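PDB 3VTF: UDP-glucose 6-dehydrogenase from Pyrobaculum islandicum, which probably catalyses the NAD(+)-dependent oxidation of UDP-alpha-D-glucose to UDP-alpha-D-glucuronate, with two NAD(+) reduced for each sugar nucleotide. Local coordinates for residues Y413-G426 with V429-W443. Sequence-based numbering, arbitrary orientation.
Sequences YEGLDYRGKVVVDG and VKKAREAKIYEGVAW
V423 and E439 pair within a parallel ladder that joins strand 422-425 to strand 437-440 and starts where I437 N donates to K421 O; V423 N then donates to I437 O, E439 N to V423 O, D425 N to E439 O, and V441 N to D425 O past the strand end. Among the side-chain hydrogen bonds, those to D425 OD2 tie V429, at the start of 429-443, and Y438, in strand 437-440, to the strand. D425 brings OD2 to the edge of the Y438 ring because its chi1 (-175°) turns CG away from the backbone N. There Y438 OH donates from the anti side at 2.5 Å; the syn lone pair of the same OD2 takes V429 N at 2.8 Å. W443 NE1 donates to Y438 OH in the indole plane (2.8 Å), extending the chain of bonds. Replacing D425 by an alanine would take away the acceptor that V429 N and the Y438 hydroxyl share, and would probably leave the Y438 ring freer to shift.

Charged groups fasten the loop before the strand. K431 NZ donates to L416 O at 2.6 Å from above the carbonyl plane and forms a salt bridge with E434 OE2, whose anti lone pair receives Y418 N at 2.8 Å. D417 OD1 comes within 3.6 Å of E434 OE2, a like-charge approach probably eased by K431 and by R419, which grips D417 side-on through NE and NH1.

Apolar packing fills the space between: A432 CB sits over the centre of the Y418 ring in a CH-pi contact, 4.0 Å from its centroid, and V423 CG2 meets A435 CB at 3.5 Å. I406 of the adjoining strand 403-406 adds to this layer, touching Y418, V423 and A432. The pairing sets 437-440 as an outermost strand of the six-stranded parallel sheet, ordered 3-2-1-4-5-6 as in a Rossmann-type fold, in the UDP-binding part of the enzyme.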
ATOM      1  N   TYR A 413       0.261  17.478 -23.496  1.00 29.28           N
ATOM      2  CA  TYR A 413      -0.948  16.769 -23.898  1.00 30.08           C
ATOM      3  C   TYR A 413      -2.231  17.363 -23.298  1.00 28.69           C
ATOM      4  O   TYR A 413      -3.303  17.189 -23.821  1.00 26.63           O
ATOM      5  CB  TYR A 413      -0.838  15.257 -23.671  1.00 26.45           C
ATOM      6  CG  TYR A 413       0.185  14.569 -24.552  1.00 26.37           C
ATOM      7  CD1 TYR A 413       0.738  15.206 -25.644  1.00 26.22           C
ATOM      8  CD2 TYR A 413       0.594  13.279 -24.280  1.00 27.80           C
ATOM      9  CE1 TYR A 413       1.661  14.581 -26.441  1.00 27.33           C
ATOM     10  CE2 TYR A 413       1.515  12.649 -25.073  1.00 25.54           C
ATOM     11  CZ  TYR A 413       2.045  13.303 -26.140  1.00 27.95           C
ATOM     12  OH  TYR A 413       2.952  12.665 -26.913  1.00 30.50           O
ATOM     13  N   GLU A 414      -2.097  18.016 -22.160  1.00 31.87           N
ATOM     14  CA  GLU A 414      -3.229  18.586 -21.466  1.00 37.45           C
ATOM     15  C   GLU A 414      -3.893  19.721 -22.248  1.00 42.36           C
ATOM     16  O   GLU A 414      -5.032  20.055 -22.010  1.00 49.11           O
ATOM     17  CB  GLU A 414      -2.838  19.005 -20.058  1.00 39.60           C
ATOM     18  CG  GLU A 414      -2.953  17.879 -19.050  1.00 49.09           C
ATOM     19  CD  GLU A 414      -4.373  17.658 -18.563  1.00 51.17           C
ATOM     20  OE1 GLU A 414      -5.353  18.094 -19.236  1.00 47.82           O
ATOM     21  OE2 GLU A 414      -4.506  17.058 -17.485  1.00 49.86           O
ATOM     22  N   GLY A 415      -3.144  20.333 -23.143  1.00 42.13           N
ATOM     23  CA  GLY A 415      -3.624  21.454 -23.906  1.00 43.23           C
ATOM     24  C   GLY A 415      -4.068  21.158 -25.313  1.00 44.47           C
ATOM     25  O   GLY A 415      -4.268  22.076 -26.080  1.00 42.64           O
ATOM     26  N   LEU A 416      -4.178  19.889 -25.679  1.00 33.83           N
ATOM     27  CA  LEU A 416      -4.530  19.575 -27.038  1.00 31.62           C
ATOM     28  C   LEU A 416      -6.072  19.645 -27.304  1.00 28.83           C
ATOM     29  O   LEU A 416      -6.874  19.676 -26.345  1.00 29.29           O
ATOM     30  CB  LEU A 416      -4.006  18.167 -27.428  1.00 32.22           C
ATOM     31  CG  LEU A 416      -2.485  17.887 -27.373  1.00 35.40           C
ATOM     32  CD1 LEU A 416      -2.219  16.411 -27.743  1.00 30.56           C
ATOM     33  CD2 LEU A 416      -1.822  18.799 -28.430  1.00 34.13           C
ATOM     34  N   ASP A 417      -6.455  19.541 -28.579  1.00 28.64           N
ATOM     35  CA  ASP A 417      -7.873  19.634 -28.942  1.00 31.51           C
ATOM     36  C   ASP A 417      -8.334  18.248 -29.293  1.00 30.78           C
ATOM     37  O   ASP A 417      -8.046  17.742 -30.344  1.00 27.71           O
ATOM     38  CB  ASP A 417      -8.063  20.594 -30.129  1.00 34.29           C
ATOM     39  CG  ASP A 417      -9.535  20.771 -30.497  1.00 36.98           C
ATOM     40  OD1 ASP A 417     -10.421  20.114 -29.874  1.00 33.94           O
ATOM     41  OD2 ASP A 417      -9.821  21.498 -31.445  1.00 35.47           O
ATOM     42  N   TYR A 418      -9.040  17.607 -28.377  1.00 28.30           N
ATOM     43  CA  TYR A 418      -9.482  16.235 -28.574  1.00 29.18           C
ATOM     44  C   TYR A 418     -10.910  16.158 -29.107  1.00 32.28           C
ATOM     45  O   TYR A 418     -11.479  15.088 -29.159  1.00 27.10           O
ATOM     46  CB  TYR A 418      -9.412  15.425 -27.278  1.00 29.48           C
ATOM     47  CG  TYR A 418      -8.043  15.272 -26.664  1.00 26.63           C
ATOM     48  CD1 TYR A 418      -7.209  14.227 -27.017  1.00 25.64           C
ATOM     49  CD2 TYR A 418      -7.601  16.162 -25.708  1.00 26.90           C
ATOM     50  CE1 TYR A 418      -5.966  14.092 -26.447  1.00 25.93           C
ATOM     51  CE2 TYR A 418      -6.366  16.035 -25.136  1.00 26.83           C
ATOM     52  CZ  TYR A 418      -5.554  14.997 -25.507  1.00 26.03           C
ATOM     53  OH  TYR A 418      -4.330  14.885 -24.925  1.00 28.19           O
ATOM     54  N   ARG A 419     -11.486  17.292 -29.479  1.00 30.52           N
ATOM     55  CA  ARG A 419     -12.895  17.311 -29.858  1.00 30.89           C
ATOM     56  C   ARG A 419     -13.157  16.463 -31.092  1.00 26.03           C
ATOM     57  O   ARG A 419     -12.422  16.508 -32.046  1.00 32.96           O
ATOM     58  CB  ARG A 419     -13.385  18.751 -30.030  1.00 29.69           C
ATOM     59  CG  ARG A 419     -13.413  19.511 -28.723  1.00 31.43           C
ATOM     60  CD  ARG A 419     -13.719  20.982 -28.888  1.00 50.00           C
ATOM     61  NE  ARG A 419     -12.756  21.690 -29.718  1.00 44.45           N
ATOM     62  CZ  ARG A 419     -12.817  22.989 -29.946  1.00 41.00           C
ATOM     63  NH1 ARG A 419     -11.920  23.576 -30.704  1.00 36.19           N
ATOM     64  NH2 ARG A 419     -13.789  23.694 -29.406  1.00 36.20           N
ATOM     65  N   GLY A 420     -14.217  15.677 -31.047  1.00 28.34           N
ATOM     66  CA  GLY A 420     -14.599  14.865 -32.170  1.00 26.44           C
ATOM     67  C   GLY A 420     -13.813  13.582 -32.258  1.00 32.92           C
ATOM     68  O   GLY A 420     -14.015  12.799 -33.162  1.00 28.56           O
ATOM     69  N   LYS A 421     -12.924  13.347 -31.306  1.00 30.09           N
ATOM     70  CA  LYS A 421     -12.081  12.147 -31.428  1.00 32.80           C
ATOM     71  C   LYS A 421     -12.593  11.050 -30.483  1.00 30.21           C
ATOM     72  O   LYS A 421     -13.352  11.317 -29.556  1.00 27.93           O
ATOM     73  CB  LYS A 421     -10.627  12.487 -31.122  1.00 33.43           C
ATOM     74  CG  LYS A 421      -9.977  13.467 -32.136  1.00 35.10           C
ATOM     75  CD  LYS A 421      -9.889  12.925 -33.549  1.00 34.98           C
ATOM     76  CE  LYS A 421      -9.537  14.053 -34.479  1.00 44.45           C
ATOM     77  NZ  LYS A 421      -9.438  13.444 -35.826  1.00 35.51           N
ATOM     78  N   VAL A 422     -12.173   9.821 -30.744  1.00 27.98           N
ATOM     79  CA  VAL A 422     -12.420   8.684 -29.853  1.00 27.69           C
ATOM     80  C   VAL A 422     -11.117   8.495 -29.053  1.00 28.36           C
ATOM     81  O   VAL A 422     -10.077   8.281 -29.651  1.00 25.91           O
ATOM     82  CB  VAL A 422     -12.716   7.414 -30.658  1.00 30.60           C
ATOM     83  CG1 VAL A 422     -12.892   6.234 -29.664  1.00 31.98           C
ATOM     84  CG2 VAL A 422     -13.993   7.672 -31.515  1.00 31.03           C
ATOM     85  N   VAL A 423     -11.174   8.662 -27.724  1.00 25.18           N
ATOM     86  CA  VAL A 423      -9.978   8.681 -26.940  1.00 24.43           C
ATOM     87  C   VAL A 423     -10.154   7.602 -25.875  1.00 25.96           C
ATOM     88  O   VAL A 423     -11.154   7.602 -25.124  1.00 27.81           O
ATOM     89  CB  VAL A 423      -9.808  10.020 -26.225  1.00 23.37           C
ATOM     90  CG1 VAL A 423      -8.616  10.039 -25.254  1.00 27.46           C
ATOM     91  CG2 VAL A 423      -9.696  11.157 -27.235  1.00 22.89           C
ATOM     92  N   VAL A 424      -9.128   6.761 -25.762  1.00 27.93           N
ATOM     93  CA  VAL A 424      -8.996   5.804 -24.621  1.00 23.65           C
ATOM     94  C   VAL A 424      -7.854   6.422 -23.820  1.00 23.66           C
ATOM     95  O   VAL A 424      -6.708   6.499 -24.315  1.00 23.99           O
ATOM     96  CB  VAL A 424      -8.667   4.393 -25.133  1.00 24.24           C
ATOM     97  CG1 VAL A 424      -8.236   3.494 -23.987  1.00 23.39           C
ATOM     98  CG2 VAL A 424      -9.900   3.774 -25.854  1.00 24.71           C
ATOM     99  N   ASP A 425      -8.183   6.939 -22.648  1.00 22.32           N
ATOM    100  CA  ASP A 425      -7.219   7.683 -21.845  1.00 23.89           C
ATOM    101  C   ASP A 425      -6.514   6.743 -20.859  1.00 25.15           C
ATOM    102  O   ASP A 425      -7.158   6.164 -19.901  1.00 23.14           O
ATOM    103  CB  ASP A 425      -7.980   8.728 -21.037  1.00 22.82           C
ATOM    104  CG  ASP A 425      -7.084   9.635 -20.253  1.00 23.12           C
ATOM    105  OD1 ASP A 425      -5.853   9.440 -20.267  1.00 25.84           O
ATOM    106  OD2 ASP A 425      -7.602  10.566 -19.590  1.00 22.41           O
ATOM    107  N   GLY A 426      -5.208   6.561 -21.062  1.00 24.40           N
ATOM    108  CA  GLY A 426      -4.499   5.598 -20.168  1.00 22.59           C
ATOM    109  C   GLY A 426      -3.813   6.207 -19.026  1.00 22.64           C
ATOM    110  O   GLY A 426      -3.177   5.479 -18.259  1.00 21.80           O
ATOM    111  N   VAL A 429      -5.955  12.450 -18.421  1.00 27.61           N
ATOM    112  CA  VAL A 429      -5.830  13.818 -18.891  1.00 29.92           C
ATOM    113  C   VAL A 429      -7.212  14.489 -18.935  1.00 27.70           C
ATOM    114  O   VAL A 429      -8.033  14.143 -19.755  1.00 25.82           O
ATOM    115  CB  VAL A 429      -5.170  13.830 -20.276  1.00 30.46           C
ATOM    116  CG1 VAL A 429      -5.051  15.236 -20.816  1.00 32.22           C
ATOM    117  CG2 VAL A 429      -3.811  13.154 -20.216  1.00 28.41           C
ATOM    118  N   LYS A 430      -7.433  15.472 -18.065  1.00 28.84           N
ATOM    119  CA  LYS A 430      -8.782  16.055 -17.819  1.00 33.88           C
ATOM    120  C   LYS A 430      -9.379  16.660 -19.102  1.00 33.00           C
ATOM    121  O   LYS A 430     -10.561  16.439 -19.419  1.00 31.14           O
ATOM    122  CB  LYS A 430      -8.730  17.147 -16.702  1.00 43.51           C
ATOM    123  CG  LYS A 430      -8.317  16.660 -15.302  1.00 50.48           C
ATOM    124  CD  LYS A 430      -9.121  17.342 -14.203  1.00 57.11           C
ATOM    125  CE  LYS A 430      -9.122  16.534 -12.902  1.00 61.42           C
ATOM    126  NZ  LYS A 430      -7.836  16.656 -12.153  1.00 64.58           N
ATOM    127  N   LYS A 431      -8.530  17.326 -19.872  1.00 33.18           N
ATOM    128  CA  LYS A 431      -8.948  17.929 -21.152  1.00 34.86           C
ATOM    129  C   LYS A 431      -9.524  16.948 -22.164  1.00 32.82           C
ATOM    130  O   LYS A 431     -10.447  17.334 -22.949  1.00 28.83           O
ATOM    131  CB  LYS A 431      -7.876  18.801 -21.808  1.00 40.67           C
ATOM    132  CG  LYS A 431      -8.555  20.097 -22.383  1.00 40.38           C
ATOM    133  CD  LYS A 431      -7.647  20.856 -23.296  1.00 39.70           C
ATOM    134  CE  LYS A 431      -8.314  21.986 -24.085  1.00 31.51           C
ATOM    135  NZ  LYS A 431      -8.669  21.346 -25.354  1.00 30.80           N
ATOM    136  N   ALA A 432      -9.086  15.693 -22.129  1.00 26.05           N
ATOM    137  CA  ALA A 432      -9.503  14.679 -23.099  1.00 27.01           C
ATOM    138  C   ALA A 432     -10.989  14.310 -23.011  1.00 22.43           C
ATOM    139  O   ALA A 432     -11.531  13.731 -23.913  1.00 26.15           O
ATOM    140  CB  ALA A 432      -8.626  13.439 -23.024  1.00 24.98           C
ATOM    141  N   ARG A 433     -11.621  14.665 -21.911  1.00 26.94           N
ATOM    142  CA  ARG A 433     -13.037  14.415 -21.686  1.00 28.30           C
ATOM    143  C   ARG A 433     -13.927  15.145 -22.707  1.00 31.49           C
ATOM    144  O   ARG A 433     -15.085  14.822 -22.871  1.00 27.84           O
ATOM    145  CB  ARG A 433     -13.431  14.805 -20.280  1.00 30.81           C
ATOM    146  CG  ARG A 433     -13.039  13.804 -19.236  1.00 31.16           C
ATOM    147  CD  ARG A 433     -13.955  13.820 -18.045  1.00 35.93           C
ATOM    148  NE  ARG A 433     -13.448  12.939 -17.009  1.00 38.52           N
ATOM    149  CZ  ARG A 433     -13.876  11.706 -16.796  1.00 36.00           C
ATOM    150  NH1 ARG A 433     -13.347  10.992 -15.829  1.00 33.36           N
ATOM    151  NH2 ARG A 433     -14.833  11.197 -17.537  1.00 29.88           N
ATOM    152  N   GLU A 434     -13.363  16.147 -23.352  1.00 25.23           N
ATOM    153  CA  GLU A 434     -14.025  16.892 -24.411  1.00 31.73           C
ATOM    154  C   GLU A 434     -14.215  16.064 -25.689  1.00 28.91           C
ATOM    155  O   GLU A 434     -14.892  16.483 -26.598  1.00 33.30           O
ATOM    156  CB  GLU A 434     -13.272  18.189 -24.709  1.00 31.18           C
ATOM    157  CG  GLU A 434     -12.141  18.046 -25.692  1.00 29.39           C
ATOM    158  CD  GLU A 434     -11.159  19.191 -25.633  1.00 36.87           C
ATOM    159  OE1 GLU A 434     -11.354  20.085 -24.814  1.00 38.04           O
ATOM    160  OE2 GLU A 434     -10.205  19.196 -26.409  1.00 36.36           O
ATOM    161  N   ALA A 435     -13.554  14.916 -25.756  1.00 28.73           N
ATOM    162  CA  ALA A 435     -13.609  13.980 -26.906  1.00 28.43           C
ATOM    163  C   ALA A 435     -15.011  13.576 -27.271  1.00 25.50           C
ATOM    164  O   ALA A 435     -15.865  13.625 -26.408  1.00 27.07           O
ATOM    165  CB  ALA A 435     -12.806  12.732 -26.573  1.00 24.56           C
ATOM    166  N   LYS A 436     -15.246  13.109 -28.495  1.00 27.23           N
ATOM    167  CA  LYS A 436     -16.601  12.547 -28.824  1.00 30.27           C
ATOM    168  C   LYS A 436     -16.915  11.312 -27.974  1.00 29.88           C
ATOM    169  O   LYS A 436     -18.014  11.122 -27.466  1.00 26.98           O
ATOM    170  CB  LYS A 436     -16.642  12.125 -30.296  1.00 29.03           C
ATOM    171  CG  LYS A 436     -18.026  11.516 -30.685  1.00 32.84           C
ATOM    172  CD  LYS A 436     -18.131  11.188 -32.194  1.00 38.43           C
ATOM    173  CE  LYS A 436     -17.314   9.999 -32.649  1.00 48.90           C
ATOM    174  NZ  LYS A 436     -16.020  10.334 -33.324  1.00 60.09           N
ATOM    175  N   ILE A 437     -15.930  10.415 -27.880  1.00 29.28           N
ATOM    176  CA  ILE A 437     -16.073   9.231 -26.981  1.00 26.95           C
ATOM    177  C   ILE A 437     -14.801   9.262 -26.038  1.00 26.68           C
ATOM    178  O   ILE A 437     -13.691   9.352 -26.533  1.00 27.54           O
ATOM    179  CB  ILE A 437     -16.200   7.948 -27.796  1.00 29.47           C
ATOM    180  CG1 ILE A 437     -17.578   7.881 -28.552  1.00 36.12           C
ATOM    181  CG2 ILE A 437     -16.144   6.733 -26.884  1.00 36.21           C
ATOM    182  CD1 ILE A 437     -17.632   6.788 -29.642  1.00 32.40           C
ATOM    183  N   TYR A 438     -15.007   9.332 -24.723  1.00 23.22           N
ATOM    184  CA  TYR A 438     -13.936   9.296 -23.760  1.00 25.14           C
ATOM    185  C   TYR A 438     -14.055   7.954 -23.004  1.00 28.16           C
ATOM    186  O   TYR A 438     -15.073   7.733 -22.310  1.00 24.65           O
ATOM    187  CB  TYR A 438     -14.085  10.471 -22.818  1.00 25.10           C
ATOM    188  CG  TYR A 438     -12.998  10.481 -21.748  1.00 25.48           C
ATOM    189  CD1 TYR A 438     -11.683  10.901 -22.052  1.00 23.31           C
ATOM    190  CD2 TYR A 438     -13.283   9.997 -20.461  1.00 22.47           C
ATOM    191  CE1 TYR A 438     -10.692  10.875 -21.087  1.00 22.69           C
ATOM    192  CE2 TYR A 438     -12.267   9.921 -19.497  1.00 23.14           C
ATOM    193  CZ  TYR A 438     -10.983  10.429 -19.831  1.00 22.51           C
ATOM    194  OH  TYR A 438      -9.986  10.363 -18.856  1.00 21.77           O
ATOM    195  N   GLU A 439     -13.037   7.080 -23.114  1.00 23.48           N
ATOM    196  CA  GLU A 439     -12.998   5.902 -22.280  1.00 26.01           C
ATOM    197  C   GLU A 439     -11.752   5.985 -21.345  1.00 24.62           C
ATOM    198  O   GLU A 439     -10.675   5.844 -21.814  1.00 23.51           O
ATOM    199  CB  GLU A 439     -12.852   4.710 -23.171  1.00 23.13           C
ATOM    200  CG  GLU A 439     -14.091   4.340 -23.967  1.00 28.16           C
ATOM    201  CD  GLU A 439     -15.160   3.653 -23.144  1.00 32.81           C
ATOM    202  OE1 GLU A 439     -14.938   3.368 -21.923  1.00 30.04           O
ATOM    203  OE2 GLU A 439     -16.266   3.454 -23.710  1.00 33.44           O
ATOM    204  N   GLY A 440     -11.943   6.117 -20.052  1.00 23.46           N
ATOM    205  CA  GLY A 440     -10.814   5.968 -19.106  1.00 22.90           C
ATOM    206  C   GLY A 440     -10.420   4.493 -19.040  1.00 25.04           C
ATOM    207  O   GLY A 440     -11.277   3.587 -19.065  1.00 22.68           O
ATOM    208  N   VAL A 441      -9.130   4.226 -18.975  1.00 22.99           N
ATOM    209  CA  VAL A 441      -8.688   2.827 -18.980  1.00 22.62           C
ATOM    210  C   VAL A 441      -9.096   2.177 -17.645  1.00 21.49           C
ATOM    211  O   VAL A 441      -9.344   0.975 -17.624  1.00 22.13           O
ATOM    212  CB  VAL A 441      -7.148   2.670 -19.186  1.00 25.85           C
ATOM    213  CG1 VAL A 441      -6.779   1.205 -19.198  1.00 34.31           C
ATOM    214  CG2 VAL A 441      -6.810   3.159 -20.596  1.00 33.79           C
ATOM    215  N   ALA A 442      -9.172   2.974 -16.560  1.00 19.86           N
ATOM    216  CA  ALA A 442      -9.459   2.434 -15.233  1.00 18.36           C
ATOM    217  C   ALA A 442     -10.263   3.414 -14.433  1.00 17.37           C
ATOM    218  O   ALA A 442     -10.120   3.597 -13.176  1.00 17.26           O
ATOM    219  CB  ALA A 442      -8.089   2.143 -14.567  1.00 20.04           C
ATOM    220  N   TRP A 443     -11.155   4.133 -15.122  1.00 19.14           N
ATOM    221  CA  TRP A 443     -12.097   4.990 -14.409  1.00 19.07           C
ATOM    222  C   TRP A 443     -13.187   5.289 -15.442  1.00 22.04           C
ATOM    223  O   TRP A 443     -13.008   5.067 -16.661  1.00 21.55           O
ATOM    224  CB  TRP A 443     -11.467   6.337 -13.950  1.00 18.04           C
ATOM    225  CG  TRP A 443     -10.678   7.031 -15.056  1.00 20.40           C
ATOM    226  CD1 TRP A 443     -11.124   8.000 -15.955  1.00 22.60           C
ATOM    227  CD2 TRP A 443      -9.295   6.763 -15.467  1.00 21.06           C
ATOM    228  NE1 TRP A 443     -10.109   8.373 -16.826  1.00 23.09           N
ATOM    229  CE2 TRP A 443      -9.016   7.645 -16.608  1.00 21.62           C
ATOM    230  CE3 TRP A 443      -8.275   5.957 -14.959  1.00 22.77           C
ATOM    231  CZ2 TRP A 443      -7.779   7.681 -17.233  1.00 23.69           C
ATOM    232  CZ3 TRP A 443      -7.044   5.941 -15.628  1.00 20.55           C
ATOM    233  CH2 TRP A 443      -6.778   6.823 -16.718  1.00 22.87           C
TER
HETATM  234  O   HOH W   1     -16.146  16.089 -29.074  1.00 30.35           O